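Long-range contact in PelA (Pseudomonas aeruginosa, PDB 5TCB), which probably acts on the Pel biofilm polysaccharide, with a glycoside hydrolase domain, studied here, and a probable deacetylase activity in the whole protein: residues Ala187-Trp199 against Leu224-Leu237. Residues are numbered along the deposited sequence; the frame is centred on the assembly and turned at random.
Sequences ASAVAVESIHAGW and LRAQGMPIVAIDYL
The ring of Tyr236 meets Glu193 at its edge, where OE1 of Glu193 lies in the ring plane and accepts a hydrogen bond from Tyr236 OH at 2.6 Å. The oxygen is approached on its anti side, with carboxylate and ring planes 62° apart. Trp199 CB comes obliquely to the same ring, 3.7 Å from Tyr236 CD1, while the indole turns away to pack edge-to-face with Tyr206. The other oxygen of the Glu193 carboxylate, OE2, is held by Asn174; each oxygen therefore has a partner, which should limit the group's rotation. Asp235 offers a second flat group: OD1 takes the N-H of Ile195 on its syn side (2.8 Å), and OD2 accepts from both His196 N, again syn, and Ala197 N, which arrives from above the carboxylate plane. The amides of three successive residues, Ile195 to Ala197, are thus gathered on one buried carboxylate, whose negative charge they would be expected to stabilise. Ile195 CG2 lies over the centre of one face of the His196 ring, whose NE2 is hydrogen-bonded to Glu255. Asp235 and Tyr236 end strand 231-236, which runs parallel to its neighbour 187-192 in the eight-stranded β/α-barrel, the two being joined by a β-α-β crossover through helix 211-226. Their backbones zip together from Val190 N to Pro230 O (3.0 Å) through to Ile234 N and Val192 O. A cis peptide precedes Ser194, whose OG, lying beside its own backbone N (chi1 -67°), donates to Ile234 O at 2.7 Å in the carbonyl plane. At the opposite end of the strand pair, Met229 bends at chi2 and chi3, bringing CE to 3.8 Å from Ala187 CB, while its CG and Leu224 CD1 both pack against Val190.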
ATOM      1  N   ALA A 187      -6.954  -5.566  -9.506  1.00 22.64           N
ATOM      2  CA  ALA A 187      -7.006  -4.895  -8.215  1.00 20.48           C
ATOM      3  C   ALA A 187      -8.394  -4.965  -7.601  1.00 19.14           C
ATOM      4  O   ALA A 187      -9.401  -4.775  -8.286  1.00 23.05           O
ATOM      5  CB  ALA A 187      -6.594  -3.433  -8.346  1.00 21.49           C
ATOM      6  N   SER A 188      -8.428  -5.217  -6.289  1.00 20.25           N
ATOM      7  CA  SER A 188      -9.679  -5.233  -5.551  1.00 19.90           C
ATOM      8  C   SER A 188     -10.045  -3.857  -4.989  1.00 19.68           C
ATOM      9  O   SER A 188     -11.223  -3.608  -4.709  1.00 22.06           O
ATOM     10  CB  SER A 188      -9.582  -6.247  -4.413  1.00 23.20           C
ATOM     11  OG  SER A 188      -9.668  -7.576  -4.903  1.00 25.95           O
ATOM     12  N   ALA A 189      -9.059  -2.993  -4.795  1.00 18.96           N
ATOM     13  CA  ALA A 189      -9.235  -1.625  -4.335  1.00 18.78           C
ATOM     14  C   ALA A 189      -7.932  -0.901  -4.614  1.00 17.22           C
ATOM     15  O   ALA A 189      -6.893  -1.533  -4.840  1.00 17.27           O
ATOM     16  CB  ALA A 189      -9.572  -1.577  -2.838  1.00 20.18           C
ATOM     17  N   VAL A 190      -7.995   0.425  -4.620  1.00 17.91           N
ATOM     18  CA  VAL A 190      -6.833   1.281  -4.792  1.00 16.77           C
ATOM     19  C   VAL A 190      -6.819   2.292  -3.666  1.00 17.78           C
ATOM     20  O   VAL A 190      -7.836   2.959  -3.421  1.00 18.72           O
ATOM     21  CB  VAL A 190      -6.870   1.990  -6.153  1.00 17.69           C
ATOM     22  CG1 VAL A 190      -5.695   2.923  -6.317  1.00 17.54           C
ATOM     23  CG2 VAL A 190      -6.931   0.959  -7.273  1.00 19.24           C
ATOM     24  N   ALA A 191      -5.685   2.388  -2.977  1.00 17.71           N
ATOM     25  CA  ALA A 191      -5.468   3.396  -1.952  1.00 16.10           C
ATOM     26  C   ALA A 191      -4.723   4.593  -2.517  1.00 18.95           C
ATOM     27  O   ALA A 191      -3.978   4.505  -3.501  1.00 18.75           O
ATOM     28  CB  ALA A 191      -4.686   2.835  -0.763  1.00 18.87           C
ATOM     29  N   VAL A 192      -4.884   5.718  -1.828  1.00 18.02           N
ATOM     30  CA  VAL A 192      -4.207   6.956  -2.168  1.00 18.78           C
ATOM     31  C   VAL A 192      -3.800   7.683  -0.896  1.00 20.73           C
ATOM     32  O   VAL A 192      -4.650   8.047  -0.075  1.00 20.59           O
ATOM     33  CB  VAL A 192      -5.065   7.881  -3.043  1.00 21.51           C
ATOM     34  CG1 VAL A 192      -4.287   9.187  -3.342  1.00 25.46           C
ATOM     35  CG2 VAL A 192      -5.463   7.190  -4.314  1.00 27.27           C
ATOM     36  N   GLU A 193      -2.502   7.904  -0.739  1.00 20.65           N
ATOM     37  CA  GLU A 193      -1.968   8.854   0.215  1.00 20.96           C
ATOM     38  C   GLU A 193      -1.692  10.140  -0.550  1.00 23.18           C
ATOM     39  O   GLU A 193      -0.751  10.143  -1.384  1.00 26.11           O
ATOM     40  CB  GLU A 193      -0.655   8.368   0.836  1.00 21.96           C
ATOM     41  CG  GLU A 193      -0.651   6.974   1.408  1.00 24.92           C
ATOM     42  CD  GLU A 193       0.781   6.514   1.634  1.00 27.79           C
ATOM     43  OE1 GLU A 193       1.362   6.821   2.696  1.00 28.85           O
ATOM     44  OE2 GLU A 193       1.346   5.872   0.726  1.00 30.27           O
ATOM     45  N   SER A 194      -2.425  11.240  -0.373  1.00 27.80           N
ATOM     46  CA  SER A 194      -3.516  11.449   0.569  1.00 24.23           C
ATOM     47  C   SER A 194      -4.533  12.331  -0.144  1.00 28.42           C
ATOM     48  O   SER A 194      -4.247  12.873  -1.219  1.00 28.04           O
ATOM     49  CB  SER A 194      -3.015  12.122   1.846  1.00 25.67           C
ATOM     50  OG  SER A 194      -2.155  11.285   2.588  1.00 23.57           O
ATOM     51  N   ILE A 195      -5.702  12.536   0.463  1.00 25.16           N
ATOM     52  CA  ILE A 195      -6.764  13.290  -0.200  1.00 28.65           C
ATOM     53  C   ILE A 195      -6.812  14.714   0.346  1.00 32.03           C
ATOM     54  O   ILE A 195      -6.653  15.680  -0.412  1.00 30.42           O
ATOM     55  CB  ILE A 195      -8.122  12.571  -0.072  1.00 28.46           C
ATOM     56  CG1 ILE A 195      -8.096  11.192  -0.755  1.00 28.38           C
ATOM     57  CG2 ILE A 195      -9.273  13.424  -0.650  1.00 31.00           C
ATOM     58  CD1 ILE A 195      -7.686  11.198  -2.236  1.00 28.57           C
ATOM     59  N   HIS A 196      -7.011  14.879   1.649  1.00 29.69           N
ATOM     60  CA  HIS A 196      -7.061  16.210   2.239  1.00 29.89           C
ATOM     61  C   HIS A 196      -5.919  16.479   3.200  1.00 31.53           C
ATOM     62  O   HIS A 196      -5.288  17.550   3.148  1.00 35.04           O
ATOM     63  CB  HIS A 196      -8.388  16.419   2.983  1.00 33.85           C
ATOM     64  CG  HIS A 196      -9.590  16.396   2.098  1.00 32.90           C
ATOM     65  ND1 HIS A 196      -9.763  17.286   1.057  1.00 35.65           N
ATOM     66  CD2 HIS A 196     -10.687  15.602   2.107  1.00 35.66           C
ATOM     67  CE1 HIS A 196     -10.913  17.030   0.456  1.00 45.92           C
ATOM     68  NE2 HIS A 196     -11.495  16.019   1.077  1.00 41.37           N
ATOM     69  N   ALA A 197      -5.669  15.543   4.110  1.00 30.94           N
ATOM     70  CA  ALA A 197      -4.664  15.692   5.149  1.00 29.31           C
ATOM     71  C   ALA A 197      -3.542  14.706   4.865  1.00 26.90           C
ATOM     72  O   ALA A 197      -3.749  13.487   4.856  1.00 24.95           O
ATOM     73  CB  ALA A 197      -5.273  15.465   6.537  1.00 29.25           C
ATOM     74  N   GLY A 198      -2.347  15.232   4.610  1.00 31.34           N
ATOM     75  CA  GLY A 198      -1.242  14.398   4.218  1.00 28.99           C
ATOM     76  C   GLY A 198      -0.037  14.544   5.125  1.00 30.10           C
ATOM     77  O   GLY A 198      -0.034  15.294   6.111  1.00 32.82           O
ATOM     78  N   TRP A 199       0.997  13.793   4.753  1.00 31.10           N
ATOM     79  CA  TRP A 199       2.277  13.778   5.441  1.00 31.46           C
ATOM     80  C   TRP A 199       3.368  14.134   4.442  1.00 36.23           C
ATOM     81  O   TRP A 199       3.569  13.418   3.457  1.00 36.77           O
ATOM     82  CB  TRP A 199       2.549  12.408   6.050  1.00 37.21           C
ATOM     83  CG  TRP A 199       3.880  12.325   6.664  1.00 43.47           C
ATOM     84  CD1 TRP A 199       4.943  11.597   6.222  1.00 39.53           C
ATOM     85  CD2 TRP A 199       4.316  13.011   7.836  1.00 46.32           C
ATOM     86  NE1 TRP A 199       6.016  11.786   7.053  1.00 46.58           N
ATOM     87  CE2 TRP A 199       5.657  12.649   8.053  1.00 49.37           C
ATOM     88  CE3 TRP A 199       3.699  13.893   8.729  1.00 53.93           C
ATOM     89  CZ2 TRP A 199       6.393  13.135   9.127  1.00 65.46           C
ATOM     90  CZ3 TRP A 199       4.431  14.377   9.790  1.00 68.56           C
ATOM     91  CH2 TRP A 199       5.765  13.999   9.982  1.00 74.17           C
ATOM     92  N   LEU A 224     -11.129   5.674 -11.973  1.00 34.46           N
ATOM     93  CA  LEU A 224     -11.416   4.531 -11.115  1.00 31.20           C
ATOM     94  C   LEU A 224     -12.858   4.559 -10.625  1.00 36.56           C
ATOM     95  O   LEU A 224     -13.523   3.517 -10.574  1.00 33.89           O
ATOM     96  CB  LEU A 224     -10.446   4.509  -9.936  1.00 28.94           C
ATOM     97  CG  LEU A 224      -8.977   4.284 -10.308  1.00 34.13           C
ATOM     98  CD1 LEU A 224      -8.136   4.365  -9.067  1.00 39.65           C
ATOM     99  CD2 LEU A 224      -8.756   2.955 -11.034  1.00 38.86           C
ATOM    100  N   ARG A 225     -13.360   5.733 -10.252  1.00 33.69           N
ATOM    101  CA  ARG A 225     -14.764   5.822  -9.861  1.00 38.49           C
ATOM    102  C   ARG A 225     -15.672   5.351 -10.987  1.00 44.24           C
ATOM    103  O   ARG A 225     -16.646   4.628 -10.749  1.00 41.91           O
ATOM    104  CB  ARG A 225     -15.118   7.252  -9.457  1.00 40.74           C
ATOM    105  CG  ARG A 225     -14.538   7.681  -8.117  1.00 45.21           C
ATOM    106  CD  ARG A 225     -15.113   9.024  -7.685  1.00 57.28           C
ATOM    107  NE  ARG A 225     -14.342  10.149  -8.214  1.00 55.31           N
ATOM    108  CZ  ARG A 225     -13.339  10.736  -7.564  1.00 54.91           C
ATOM    109  NH1 ARG A 225     -12.685  11.752  -8.118  1.00 61.18           N
ATOM    110  NH2 ARG A 225     -12.997  10.313  -6.351  1.00 36.60           N
ATOM    111  N   ALA A 226     -15.362   5.740 -12.223  1.00 43.52           N
ATOM    112  CA  ALA A 226     -16.230   5.386 -13.337  1.00 60.76           C
ATOM    113  C   ALA A 226     -16.296   3.879 -13.531  1.00 48.28           C
ATOM    114  O   ALA A 226     -17.292   3.365 -14.048  1.00 52.90           O
ATOM    115  CB  ALA A 226     -15.746   6.065 -14.615  1.00 84.85           C
ATOM    116  N   GLN A 227     -15.258   3.159 -13.119  1.00 40.78           N
ATOM    117  CA  GLN A 227     -15.206   1.711 -13.284  1.00 42.93           C
ATOM    118  C   GLN A 227     -15.558   0.960 -12.008  1.00 40.05           C
ATOM    119  O   GLN A 227     -15.331  -0.253 -11.933  1.00 45.42           O
ATOM    120  CB  GLN A 227     -13.825   1.290 -13.799  1.00 51.61           C
ATOM    121  CG  GLN A 227     -12.692   1.433 -12.803  1.00 67.39           C
ATOM    122  CD  GLN A 227     -11.330   1.143 -13.421  1.00 79.76           C
ATOM    123  OE1 GLN A 227     -10.560   0.333 -12.903  1.00 78.18           O
ATOM    124  NE2 GLN A 227     -11.027   1.812 -14.527  1.00 87.31           N
ATOM    125  N   GLY A 228     -16.115   1.643 -11.007  1.00 37.44           N
ATOM    126  CA  GLY A 228     -16.556   0.996  -9.787  1.00 41.27           C
ATOM    127  C   GLY A 228     -15.456   0.573  -8.837  1.00 34.85           C
ATOM    128  O   GLY A 228     -15.717  -0.204  -7.910  1.00 34.50           O
ATOM    129  N   MET A 229     -14.237   1.046  -9.021  1.00 31.05           N
ATOM    130  CA  MET A 229     -13.148   0.588  -8.174  1.00 29.07           C
ATOM    131  C   MET A 229     -13.270   1.209  -6.786  1.00 27.03           C
ATOM    132  O   MET A 229     -13.375   2.438  -6.670  1.00 27.09           O
ATOM    133  CB  MET A 229     -11.807   0.959  -8.792  1.00 23.85           C
ATOM    134  CG  MET A 229     -10.606   0.594  -7.918  1.00 23.20           C
ATOM    135  SD  MET A 229     -10.301  -1.199  -7.840  1.00 24.46           S
ATOM    136  CE  MET A 229      -9.712  -1.516  -9.520  1.00 25.98           C
ATOM    137  N   PRO A 230     -13.240   0.415  -5.716  1.00 24.32           N
ATOM    138  CA  PRO A 230     -13.223   1.010  -4.374  1.00 21.43           C
ATOM    139  C   PRO A 230     -11.942   1.786  -4.166  1.00 22.51           C
ATOM    140  O   PRO A 230     -10.859   1.297  -4.506  1.00 21.11           O
ATOM    141  CB  PRO A 230     -13.322  -0.199  -3.434  1.00 29.26           C
ATOM    142  CG  PRO A 230     -13.887  -1.273  -4.257  1.00 27.69           C
ATOM    143  CD  PRO A 230     -13.379  -1.048  -5.658  1.00 26.69           C
ATOM    144  N   ILE A 231     -12.075   3.008  -3.641  1.00 21.54           N
ATOM    145  CA  ILE A 231     -10.937   3.884  -3.370  1.00 19.97           C
ATOM    146  C   ILE A 231     -10.808   4.094  -1.866  1.00 19.15           C
ATOM    147  O   ILE A 231     -11.757   4.531  -1.190  1.00 21.13           O
ATOM    148  CB  ILE A 231     -11.032   5.245  -4.089  1.00 21.37           C
ATOM    149  CG1 ILE A 231     -11.342   5.053  -5.570  1.00 23.56           C
ATOM    150  CG2 ILE A 231      -9.728   6.022  -3.890  1.00 22.68           C
ATOM    151  CD1 ILE A 231     -11.687   6.337  -6.283  1.00 28.67           C
ATOM    152  N   VAL A 232      -9.618   3.818  -1.356  1.00 17.77           N
ATOM    153  CA  VAL A 232      -9.282   4.020   0.042  1.00 17.21           C
ATOM    154  C   VAL A 232      -8.427   5.274   0.132  1.00 20.03           C
ATOM    155  O   VAL A 232      -7.466   5.447  -0.630  1.00 19.74           O
ATOM    156  CB  VAL A 232      -8.549   2.791   0.610  1.00 18.00           C
ATOM    157  CG1 VAL A 232      -7.844   3.137   1.909  1.00 19.72           C
ATOM    158  CG2 VAL A 232      -9.538   1.653   0.780  1.00 21.07           C
ATOM    159  N   ALA A 233      -8.813   6.178   1.010  1.00 18.88           N
ATOM    160  CA  ALA A 233      -8.050   7.376   1.310  1.00 17.85           C
ATOM    161  C   ALA A 233      -7.228   7.127   2.563  1.00 18.37           C
ATOM    162  O   ALA A 233      -7.788   6.838   3.620  1.00 20.28           O
ATOM    163  CB  ALA A 233      -8.970   8.581   1.519  1.00 21.69           C
ATOM    164  N   ILE A 234      -5.905   7.242   2.450  1.00 18.72           N
ATOM    165  CA  ILE A 234      -5.009   7.168   3.606  1.00 20.81           C
ATOM    166  C   ILE A 234      -4.542   8.587   3.879  1.00 19.14           C
ATOM    167  O   ILE A 234      -3.621   9.093   3.231  1.00 22.08           O
ATOM    168  CB  ILE A 234      -3.810   6.240   3.381  1.00 20.83           C
ATOM    169  CG1 ILE A 234      -4.250   4.856   2.955  1.00 21.17           C
ATOM    170  CG2 ILE A 234      -3.020   6.135   4.690  1.00 24.44           C
ATOM    171  CD1 ILE A 234      -3.058   3.975   2.452  1.00 20.95           C
ATOM    172  N   ASP A 235      -5.183   9.232   4.856  1.00 21.71           N
ATOM    173  CA  ASP A 235      -4.849  10.576   5.281  1.00 21.72           C
ATOM    174  C   ASP A 235      -4.183  10.537   6.653  1.00 21.49           C
ATOM    175  O   ASP A 235      -4.261   9.554   7.391  1.00 21.85           O
ATOM    176  CB  ASP A 235      -6.104  11.459   5.306  1.00 22.34           C
ATOM    177  CG  ASP A 235      -6.482  11.976   3.919  1.00 27.41           C
ATOM    178  OD1 ASP A 235      -6.209  11.266   2.917  1.00 25.22           O
ATOM    179  OD2 ASP A 235      -7.043  13.087   3.844  1.00 26.87           O
ATOM    180  N   TYR A 236      -3.517  11.639   6.989  1.00 27.51           N
ATOM    181  CA  TYR A 236      -2.624  11.675   8.140  1.00 24.66           C
ATOM    182  C   TYR A 236      -2.956  12.862   9.029  1.00 26.26           C
ATOM    183  O   TYR A 236      -2.896  14.013   8.579  1.00 30.20           O
ATOM    184  CB  TYR A 236      -1.162  11.734   7.672  1.00 27.52           C
ATOM    185  CG  TYR A 236      -0.741  10.467   6.976  1.00 22.21           C
ATOM    186  CD1 TYR A 236      -0.548  10.446   5.608  1.00 23.90           C
ATOM    187  CD2 TYR A 236      -0.541   9.302   7.695  1.00 27.05           C
ATOM    188  CE1 TYR A 236      -0.156   9.261   4.969  1.00 24.54           C
ATOM    189  CE2 TYR A 236      -0.177   8.107   7.070  1.00 26.38           C
ATOM    190  CZ  TYR A 236       0.024   8.113   5.715  1.00 25.54           C
ATOM    191  OH  TYR A 236       0.421   6.933   5.113  1.00 29.57           O
ATOM    192  N   LEU A 237      -3.299  12.568  10.295  1.00 25.03           N
ATOM    193  CA  LEU A 237      -3.456  13.571  11.350  1.00 26.93           C
ATOM    194  C   LEU A 237      -2.862  12.986  12.620  1.00 26.60           C
ATOM    195  O   LEU A 237      -2.973  11.776  12.853  1.00 26.58           O
ATOM    196  CB  LEU A 237      -4.917  13.968  11.605  1.00 29.38           C
ATOM    197  CG  LEU A 237      -5.557  14.852  10.539  1.00 28.00           C
ATOM    198  CD1 LEU A 237      -7.043  15.004  10.814  1.00 32.59           C
ATOM    199  CD2 LEU A 237      -4.886  16.232  10.484  1.00 29.14           C
TER
HETATM  200  O   HOH W   1      -2.436  16.480   7.605  1.00 29.40           O